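Local coordinates for glucan-binding protein C, GbpC (Streptococcus mutans UA159, PDB 5UQZ), which probably binds glucan at the surface of Streptococcus mutans and mediates both sucrose-dependent and sucrose-independent adherence, with a calcium ion held in its beta-supersandwich domain, at residues A5-Q8 / K9-E13; E43-K46 / K47-Q51; Q81-K85 / E86-K90. All coordinates share one frame; numbering follows the deposited sequence. Where two conformers were deposited one is given.

Interaction 1: A5-Q8 / K9-E13; sequences ADYQ and KAKAE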
loop_
_atom_site.group_PDB
_atom_site.type_symbol
_atom_site.label_atom_id
_atom_site.label_comp_id
_atom_site.label_asym_id
_atom_site.label_seq_id
_atom_site.Cartn_x
_atom_site.Cartn_y
_atom_site.Cartn_z
ATOM N N ALA A 5 -37.373 -40.680 12.415
ATOM C CA ALA A 5 -37.113 -39.351 11.892
ATOM C C ALA A 5 -35.649 -38.977 12.051
ATOM O O ALA A 5 -35.039 -38.397 11.134
ATOM C CB ALA A 5 -37.978 -38.322 12.624
ATOM N N ASP A 6 -35.070 -39.284 13.215
ATOM C CA ASP A 6 -33.680 -38.930 13.482
ATOM C C ASP A 6 -32.730 -39.721 12.583
ATOM O O ASP A 6 -31.767 -39.156 12.041
ATOM C CB ASP A 6 -33.355 -39.216 14.945
ATOM C CG ASP A 6 -34.095 -38.295 15.896
ATOM O OD1 ASP A 6 -34.677 -37.287 15.432
ATOM O OD2 ASP A 6 -34.077 -38.583 17.112
ATOM N N TYR A 7 -32.968 -41.031 12.442
ATOM C CA TYR A 7 -32.157 -41.852 11.549
ATOM C C TYR A 7 -32.231 -41.333 10.116
ATOM O O TYR A 7 -31.203 -41.198 9.435
ATOM C CB TYR A 7 -32.664 -43.295 11.624
ATOM C CG TYR A 7 -32.151 -44.173 10.499
ATOM C CD1 TYR A 7 -30.902 -44.792 10.580
ATOM C CD2 TYR A 7 -32.928 -44.414 9.366
ATOM C CE1 TYR A 7 -30.442 -45.637 9.581
ATOM C CE2 TYR A 7 -32.463 -45.229 8.339
ATOM C CZ TYR A 7 -31.224 -45.828 8.460
ATOM O OH TYR A 7 -30.782 -46.642 7.451
ATOM N N GLN A 8 -33.449 -41.038 9.632
ATOM C CA GLN A 8 -33.590 -40.628 8.239
ATOM C C GLN A 8 -32.950 -39.265 8.001
ATOM O O GLN A 8 -32.361 -39.030 6.937
ATOM C CB GLN A 8 -35.053 -40.644 7.786
ATOM C CG GLN A 8 -35.710 -42.043 7.796
ATOM C CD GLN A 8 -35.303 -42.989 6.636
ATOM O OE1 GLN A 8 -34.336 -42.748 5.897
ATOM N NE2 GLN A 8 -36.058 -44.077 6.486
ATOM N N LYS A 9 -33.055 -38.350 8.970
ATOM C CA LYS A 9 -32.397 -37.054 8.838
ATOM C C LYS A 9 -30.885 -37.213 8.811
ATOM O O LYS A 9 -30.193 -36.599 7.982
ATOM C CB LYS A 9 -32.820 -36.137 9.983
ATOM C CG LYS A 9 -32.183 -34.742 9.965
ATOM C CD LYS A 9 -32.818 -33.869 11.071
ATOM C CE LYS A 9 -32.604 -32.387 10.835
ATOM N NZ LYS A 9 -31.164 -32.014 10.947
ATOM N N ALA A 10 -30.334 -38.005 9.736
ATOM C CA ALA A 10 -28.884 -38.139 9.750
ATOM C C ALA A 10 -28.396 -38.757 8.448
ATOM O O ALA A 10 -27.397 -38.303 7.880
ATOM C CB ALA A 10 -28.415 -38.957 10.944
ATOM N N LYS A 11 -29.117 -39.752 7.933
ATOM C CA LYS A 11 -28.710 -40.388 6.692
ATOM C C LYS A 11 -28.792 -39.419 5.516
ATOM O O LYS A 11 -27.871 -39.340 4.690
ATOM C CB LYS A 11 -29.605 -41.603 6.460
ATOM C CG LYS A 11 -29.371 -42.297 5.140
ATOM C CD LYS A 11 -30.268 -43.535 5.083
ATOM C CE LYS A 11 -30.299 -44.153 3.720
ATOM N NZ LYS A 11 -31.067 -45.411 3.786
ATOM N N ALA A 12 -29.893 -38.671 5.424
ATOM C CA ALA A 12 -30.079 -37.761 4.303
ATOM C C ALA A 12 -29.032 -36.656 4.276
ATOM O O ALA A 12 -28.640 -36.215 3.198
ATOM C CB ALA A 12 -31.479 -37.151 4.359
ATOM N N GLU A 13 -28.596 -36.188 5.442
ATOM C CA GLU A 13 -27.697 -35.044 5.551
ATOM C C GLU A 13 -26.237 -35.442 5.470
ATOM O O GLU A 13 -25.389 -34.566 5.317
ATOM C CB GLU A 13 -27.963 -34.329 6.884
ATOM C CG GLU A 13 -29.337 -33.630 6.923
ATOM C CD GLU A 13 -29.579 -32.781 8.164
ATOM O OE1 GLU A 13 -28.772 -32.842 9.118
ATOM O OE2 GLU A 13 -30.599 -32.043 8.183
#
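Tyr7 O accepts the backbone N-H of Lys11 at 2.9 Å (Tyr7 O to Lys11 N). The N-H...O angle of 161° and the four-residue spacing identify an alpha-helical bond. Ala5 to Lys9, Asp6 to Ala10 and Gln8 to Ala12 make the same bond, so each of the four carbonyls of 5-8 is tied to an amide of 9-13. On this frame, Tyr7 and Lys11 run side by side and point the same way. In both residues CG stands opposite the backbone N (chi1 165° in Tyr7), and Lys11 is fully stretched from there on. Lys11 CD therefore comes obliquely to the phenol end of the ring, 3.9 Å from Tyr7 OH. Lys11 NZ stays 3.9 Å from Tyr7 OH, too long for a hydrogen bond. Gln8 also nears Lys11: a bend at chi2 (-76°) brings Gln8 OE1 to 4.2 Å from Lys11 CD, a loose contact. A stronger side-chain link joins Lys9 and Glu13, again four residues apart. Lys9 NZ forms a salt bridge with Glu13 OE2 at 2.8 Å, on the syn side but tilted out of the carboxylate plane. The second oxygen is held more weakly, with Lys9 NZ 3.1 Å from Glu13 OE1. Asp6 turns the other way along the chain, where its OD2 is hydrogen-bonded to Thr2. Everything here belongs to the first turns of helix 3-51, ahead of the predicted coiled coil at 18-45, and the centre of the contact lies about 51 Å from the centre of the chain, far out from the beta-strands of the globular domain.

Interaction 2: E43-K46 / K47-Q51; sequences EQYK and KEVAQ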
loop_
_atom_site.group_PDB
_atom_site.type_symbol
_atom_site.label_atom_id
_atom_site.label_comp_id
_atom_site.label_asym_id
_atom_site.label_seq_id
_atom_site.Cartn_x
_atom_site.Cartn_y
_atom_site.Cartn_z
ATOM N N GLU A 43 7.527 -14.297 15.845
ATOM C CA GLU A 43 8.542 -14.640 16.826
ATOM C C GLU A 43 9.868 -13.989 16.460
ATOM O O GLU A 43 10.629 -13.578 17.348
ATOM C CB GLU A 43 8.667 -16.164 16.938
ATOM C CG GLU A 43 7.458 -16.852 17.524
ATOM C CD GLU A 43 7.085 -16.374 18.936
ATOM O OE1 GLU A 43 7.983 -16.038 19.738
ATOM O OE2 GLU A 43 5.863 -16.333 19.220
ATOM N N GLN A 44 10.196 -13.947 15.167
ATOM C CA GLN A 44 11.422 -13.268 14.763
ATOM C C GLN A 44 11.385 -11.786 15.110
ATOM O O GLN A 44 12.377 -11.228 15.605
ATOM C CB GLN A 44 11.677 -13.478 13.265
ATOM C CG GLN A 44 12.965 -12.827 12.769
ATOM C CD GLN A 44 14.229 -13.403 13.417
ATOM O OE1 GLN A 44 14.197 -14.480 14.007
ATOM N NE2 GLN A 44 15.346 -12.684 13.292
ATOM N N TYR A 45 10.258 -11.126 14.833
ATOM C CA TYR A 45 10.149 -9.718 15.161
ATOM C C TYR A 45 10.302 -9.479 16.668
ATOM O O TYR A 45 11.028 -8.558 17.087
ATOM C CB TYR A 45 8.798 -9.197 14.660
ATOM C CG TYR A 45 8.637 -7.705 14.886
ATOM C CD1 TYR A 45 9.578 -6.776 14.387
ATOM C CD2 TYR A 45 7.570 -7.216 15.643
ATOM C CE1 TYR A 45 9.452 -5.409 14.601
ATOM C CE2 TYR A 45 7.422 -5.825 15.864
ATOM C CZ TYR A 45 8.354 -4.936 15.341
ATOM O OH TYR A 45 8.211 -3.595 15.550
ATOM N N LYS A 46 9.666 -10.314 17.493
ATOM C CA LYS A 46 9.817 -10.149 18.935
ATOM C C LYS A 46 11.269 -10.287 19.347
ATOM O O LYS A 46 11.737 -9.544 20.227
ATOM C CB LYS A 46 8.959 -11.174 19.687
ATOM C CG LYS A 46 7.477 -10.765 19.714
ATOM C CD LYS A 46 6.698 -11.554 20.755
ATOM C CE LYS A 46 6.666 -13.018 20.436
ATOM N NZ LYS A 46 5.871 -13.807 21.453
ATOM N N LYS A 47 11.999 -11.247 18.756
ATOM C CA LYS A 47 13.408 -11.425 19.077
ATOM C C LYS A 47 14.217 -10.203 18.645
ATOM O O LYS A 47 15.127 -9.766 19.364
ATOM C CB LYS A 47 13.899 -12.686 18.369
ATOM C CG LYS A 47 15.378 -12.949 18.492
ATOM C CD LYS A 47 15.769 -14.235 17.762
ATOM C CE LYS A 47 17.278 -14.444 17.738
ATOM N NZ LYS A 47 17.984 -13.651 16.715
ATOM N N GLU A 48 13.940 -9.656 17.452
ATOM C CA GLU A 48 14.679 -8.481 16.966
ATOM C C GLU A 48 14.472 -7.292 17.887
ATOM O O GLU A 48 15.415 -6.524 18.142
ATOM C CB GLU A 48 14.230 -8.139 15.549
ATOM C CG GLU A 48 14.736 -9.185 14.582
ATOM C CD GLU A 48 14.154 -9.081 13.202
ATOM O OE1 GLU A 48 13.151 -8.350 13.055
ATOM O OE2 GLU A 48 14.669 -9.737 12.272
ATOM N N VAL A 49 13.242 -7.104 18.367
ATOM C CA VAL A 49 12.962 -6.018 19.315
ATOM C C VAL A 49 13.677 -6.267 20.642
ATOM O O VAL A 49 14.353 -5.376 21.178
ATOM C CB VAL A 49 11.439 -5.848 19.493
ATOM C CG1 VAL A 49 11.132 -4.857 20.648
ATOM C CG2 VAL A 49 10.787 -5.366 18.202
ATOM N N ALA A 50 13.598 -7.497 21.163
ATOM C CA ALA A 50 14.191 -7.768 22.475
ATOM C C ALA A 50 15.711 -7.665 22.432
ATOM O O ALA A 50 16.337 -7.188 23.391
ATOM C CB ALA A 50 13.791 -9.165 22.950
ATOM N N GLN A 51 16.333 -8.163 21.380
ATOM C CA GLN A 51 17.785 -8.258 21.334
ATOM C C GLN A 51 18.440 -7.044 20.743
ATOM O O GLN A 51 19.672 -6.956 20.762
ATOM C CB GLN A 51 18.201 -9.500 20.563
ATOM C CG GLN A 51 17.751 -10.737 21.279
ATOM C CD GLN A 51 18.228 -12.026 20.637
ATOM O OE1 GLN A 51 19.135 -12.029 19.810
ATOM N NE2 GLN A 51 17.653 -13.133 21.053
#
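Glu48 folds back along the helix against Gln44 and Tyr45, and each atom of its side chain has a partner one turn earlier. At its root, Glu48 CB sits 3.6 Å from Tyr45 O and about equally far from Gln44 O. With chi1 at -71°, CG lies opposite the carbonyl carbon and comes down to 3.3 Å from Gln44 O, the same oxygen that accepts Glu48 N. Glu48 CD continues past that carbonyl and turns OE1 toward Tyr45, still near Gln44 O, and OE2 toward the Gln44 amide. Glu48 OE1 lies near the plane of the Tyr45 ring at its edge, 4.1 Å from Tyr45 CD1. Glu48 OE2 receives the side-chain amide of Gln44 at 3.2 Å (Gln44 NE2 to Glu48 OE2), a fairly straight bond with an N-H...O angle of 158°. The acceptor lies close to the amide plane; the donor comes from above the carboxylate plane, and the two flat groups are almost perpendicular. Gln44 was modelled in two conformers, so this bond is probably not permanent.

Tyr45 also meets Val49, four residues on. Val49 CG2 lies over one face of the ring, 4.0 Å from its centroid and 19° off the normal, which meets the geometry of a CH-pi contact; the methyl is offset toward the rim, with Val49 CG2 3.8 Å from Tyr45 CZ. The ring is buried, packed also on Val337 and on helix 57-60 through Val58 and Glu59. These i to i+3 and i to i+4 pairings, over unbroken backbone bonds, are those of an alpha helix with one face packed: here the last turns of helix 3-51, where the predicted coiled coil (18-45) runs down to the globular domain.

Interaction 3: Q81-K85 / E86-K90; sequences QYLTK and EARQK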
loop_
_atom_site.group_PDB
_atom_site.type_symbol
_atom_site.label_atom_id
_atom_site.label_comp_id
_atom_site.label_asym_id
_atom_site.label_seq_id
_atom_site.Cartn_x
_atom_site.Cartn_y
_atom_site.Cartn_z
ATOM N N GLN A 81 -2.308 21.409 -14.881
ATOM C CA GLN A 81 -3.482 20.746 -15.471
ATOM C C GLN A 81 -4.284 20.061 -14.374
ATOM O O GLN A 81 -4.088 18.867 -14.100
ATOM C CB GLN A 81 -3.041 19.710 -16.500
ATOM C CG GLN A 81 -2.384 20.343 -17.659
ATOM C CD GLN A 81 -3.431 20.798 -18.566
ATOM O OE1 GLN A 81 -3.984 21.892 -18.386
ATOM N NE2 GLN A 81 -3.748 19.952 -19.575
ATOM N N TYR A 82 -5.193 20.783 -13.757
ATOM C CA TYR A 82 -6.120 20.179 -12.805
ATOM C C TYR A 82 -7.279 19.513 -13.539
ATOM O O TYR A 82 -7.735 19.988 -14.580
ATOM C CB TYR A 82 -6.686 21.241 -11.872
ATOM C CG TYR A 82 -5.636 21.895 -11.001
ATOM C CD1 TYR A 82 -5.316 21.382 -9.756
ATOM C CD2 TYR A 82 -4.964 23.064 -11.420
ATOM C CE1 TYR A 82 -4.368 21.992 -8.960
ATOM C CE2 TYR A 82 -4.036 23.699 -10.622
ATOM C CZ TYR A 82 -3.758 23.154 -9.381
ATOM O OH TYR A 82 -2.833 23.767 -8.575
ATOM N N LEU A 83 -7.770 18.387 -12.992
ATOM C CA LEU A 83 -8.933 17.743 -13.579
ATOM C C LEU A 83 -10.166 18.553 -13.219
ATOM O O LEU A 83 -10.395 18.857 -12.051
ATOM C CB LEU A 83 -9.026 16.316 -13.015
ATOM C CG LEU A 83 -10.133 15.456 -13.598
ATOM C CD1 LEU A 83 -9.843 15.104 -15.049
ATOM C CD2 LEU A 83 -10.294 14.162 -12.738
ATOM N N THR A 84 -10.985 18.880 -14.206
ATOM C CA THR A 84 -12.201 19.632 -13.890
ATOM C C THR A 84 -13.123 18.780 -13.020
ATOM O O THR A 84 -13.105 17.546 -13.058
ATOM C CB THR A 84 -12.950 20.074 -15.156
ATOM O OG1 THR A 84 -13.460 18.889 -15.802
ATOM C CG2 THR A 84 -12.065 20.924 -16.069
ATOM N N LYS A 85 -13.939 19.438 -12.210
ATOM C CA LYS A 85 -14.878 18.670 -11.413
ATOM C C LYS A 85 -15.875 17.924 -12.274
ATOM O O LYS A 85 -16.282 16.821 -11.913
ATOM C CB LYS A 85 -15.566 19.529 -10.345
ATOM C CG LYS A 85 -14.610 19.841 -9.186
ATOM C CD LYS A 85 -15.303 20.368 -7.981
ATOM C CE LYS A 85 -14.324 20.532 -6.808
ATOM N NZ LYS A 85 -15.030 21.037 -5.591
ATOM N N GLU A 86 -16.294 18.505 -13.408
ATOM C CA GLU A 86 -17.167 17.763 -14.315
ATOM C C GLU A 86 -16.527 16.477 -14.804
ATOM O O GLU A 86 -17.178 15.436 -14.858
ATOM C CB GLU A 86 -17.566 18.637 -15.491
ATOM C CG GLU A 86 -18.480 17.898 -16.457
ATOM C CD GLU A 86 -19.073 18.834 -17.452
ATOM O OE1 GLU A 86 -18.609 19.984 -17.544
ATOM O OE2 GLU A 86 -20.003 18.405 -18.150
ATOM N N ALA A 87 -15.240 16.526 -15.157
ATOM C CA ALA A 87 -14.577 15.297 -15.599
ATOM C C ALA A 87 -14.385 14.310 -14.457
ATOM O O ALA A 87 -14.548 13.095 -14.653
ATOM C CB ALA A 87 -13.253 15.642 -16.279
ATOM N N ARG A 88 -14.047 14.791 -13.252
ATOM C CA ARG A 88 -13.984 13.908 -12.097
ATOM C C ARG A 88 -15.318 13.191 -11.890
ATOM O O ARG A 88 -15.361 11.972 -11.696
ATOM C CB ARG A 88 -13.598 14.708 -10.860
ATOM C CG ARG A 88 -13.361 13.806 -9.608
ATOM C CD ARG A 88 -13.424 14.578 -8.299
ATOM N NE ARG A 88 -14.693 15.287 -8.154
ATOM C CZ ARG A 88 -14.981 16.160 -7.184
ATOM N NH1 ARG A 88 -14.113 16.425 -6.221
ATOM N NH2 ARG A 88 -16.157 16.766 -7.180
ATOM N N GLN A 89 -16.421 13.941 -11.949
ATOM C CA GLN A 89 -17.753 13.351 -11.788
ATOM C C GLN A 89 -18.006 12.297 -12.855
ATOM O O GLN A 89 -18.540 11.209 -12.573
ATOM C CB GLN A 89 -18.835 14.445 -11.908
ATOM C CG GLN A 89 -18.962 15.462 -10.788
ATOM C CD GLN A 89 -19.717 16.740 -11.224
ATOM O OE1 GLN A 89 -20.483 16.730 -12.202
ATOM N NE2 GLN A 89 -19.452 17.852 -10.528
ATOM N N LYS A 90 -17.660 12.620 -14.109
ATOM C CA LYS A 90 -17.973 11.708 -15.207
ATOM C C LYS A 90 -17.254 10.378 -15.059
ATOM O O LYS A 90 -17.782 9.337 -15.471
ATOM C CB LYS A 90 -17.618 12.335 -16.548
ATOM C CG LYS A 90 -17.954 11.419 -17.726
ATOM C CD LYS A 90 -17.592 12.060 -19.045
ATOM C CE LYS A 90 -16.313 11.469 -19.617
ATOM N NZ LYS A 90 -15.868 12.178 -20.847
HETATM O O HOH W 1 -15.823 18.602 -4.680
#
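The backbone passes from extended at Thr84 (psi 153°) to helical at Lys85 (psi -35°), turning strand 82-83 into helix 85-91. Thr84 is the N-cap of that helix: its OG1 accepts the amide of Ala87 at 3.0 Å (Thr84 OG1 to Ala87 N). A chi1 of 67° puts OG1 between the backbone N and the carbonyl carbon, from where it reaches over the first turn. The same hydroxyl makes a weak hydrogen bond to Asp109 O, so the cap also faces the chain beside it. Thr84 O takes the amide of Arg88 at 2.9 Å (Thr84 O to Arg88 N), the first regular bond of the helix. Leu83, buried one residue before the cap, packs its CD1 on Ala87 CB at 3.7 Å, while its CD2 lies 3.8 Å from Arg88 CB. Phe110 and Trp123 close in on Leu83 from strands 110-111 and 122-127.

Lys85 and Arg88 run side by side; Glu120 forms a salt bridge with Lys85 NZ and a long, weak ion pair with Arg88 NH1. Lys85 CG lies over one face of the guanidinium, offset toward its rim, and Lys85 CD is 3.8 Å from Arg88 NH2. A water at the guanidinium edge, in its plane, bridges the two side chains, accepting from Lys85 NZ at 2.7 Å and from Arg88 NH2 at 3.1 Å.

All three contacts are local, but their surroundings differ. Interactions 1 and 2 are both surface contacts on the same long helix 3-51, with centres about 54 Å apart: the first sits on its exposed outer end, the second where it reaches the globular domain. Accordingly 5-13 relies on charged and long flexible side chains, whereas 43-51, the only one of the two to include a buried residue, adds a ring covered by a methyl group. Interaction 3, partly buried, lies across the centre of the chain from interaction 2, about 49 Å away between centres. There a strand meets a short helix, so an N-cap and leucine packing are added to the spaced helical pairs found in the other two.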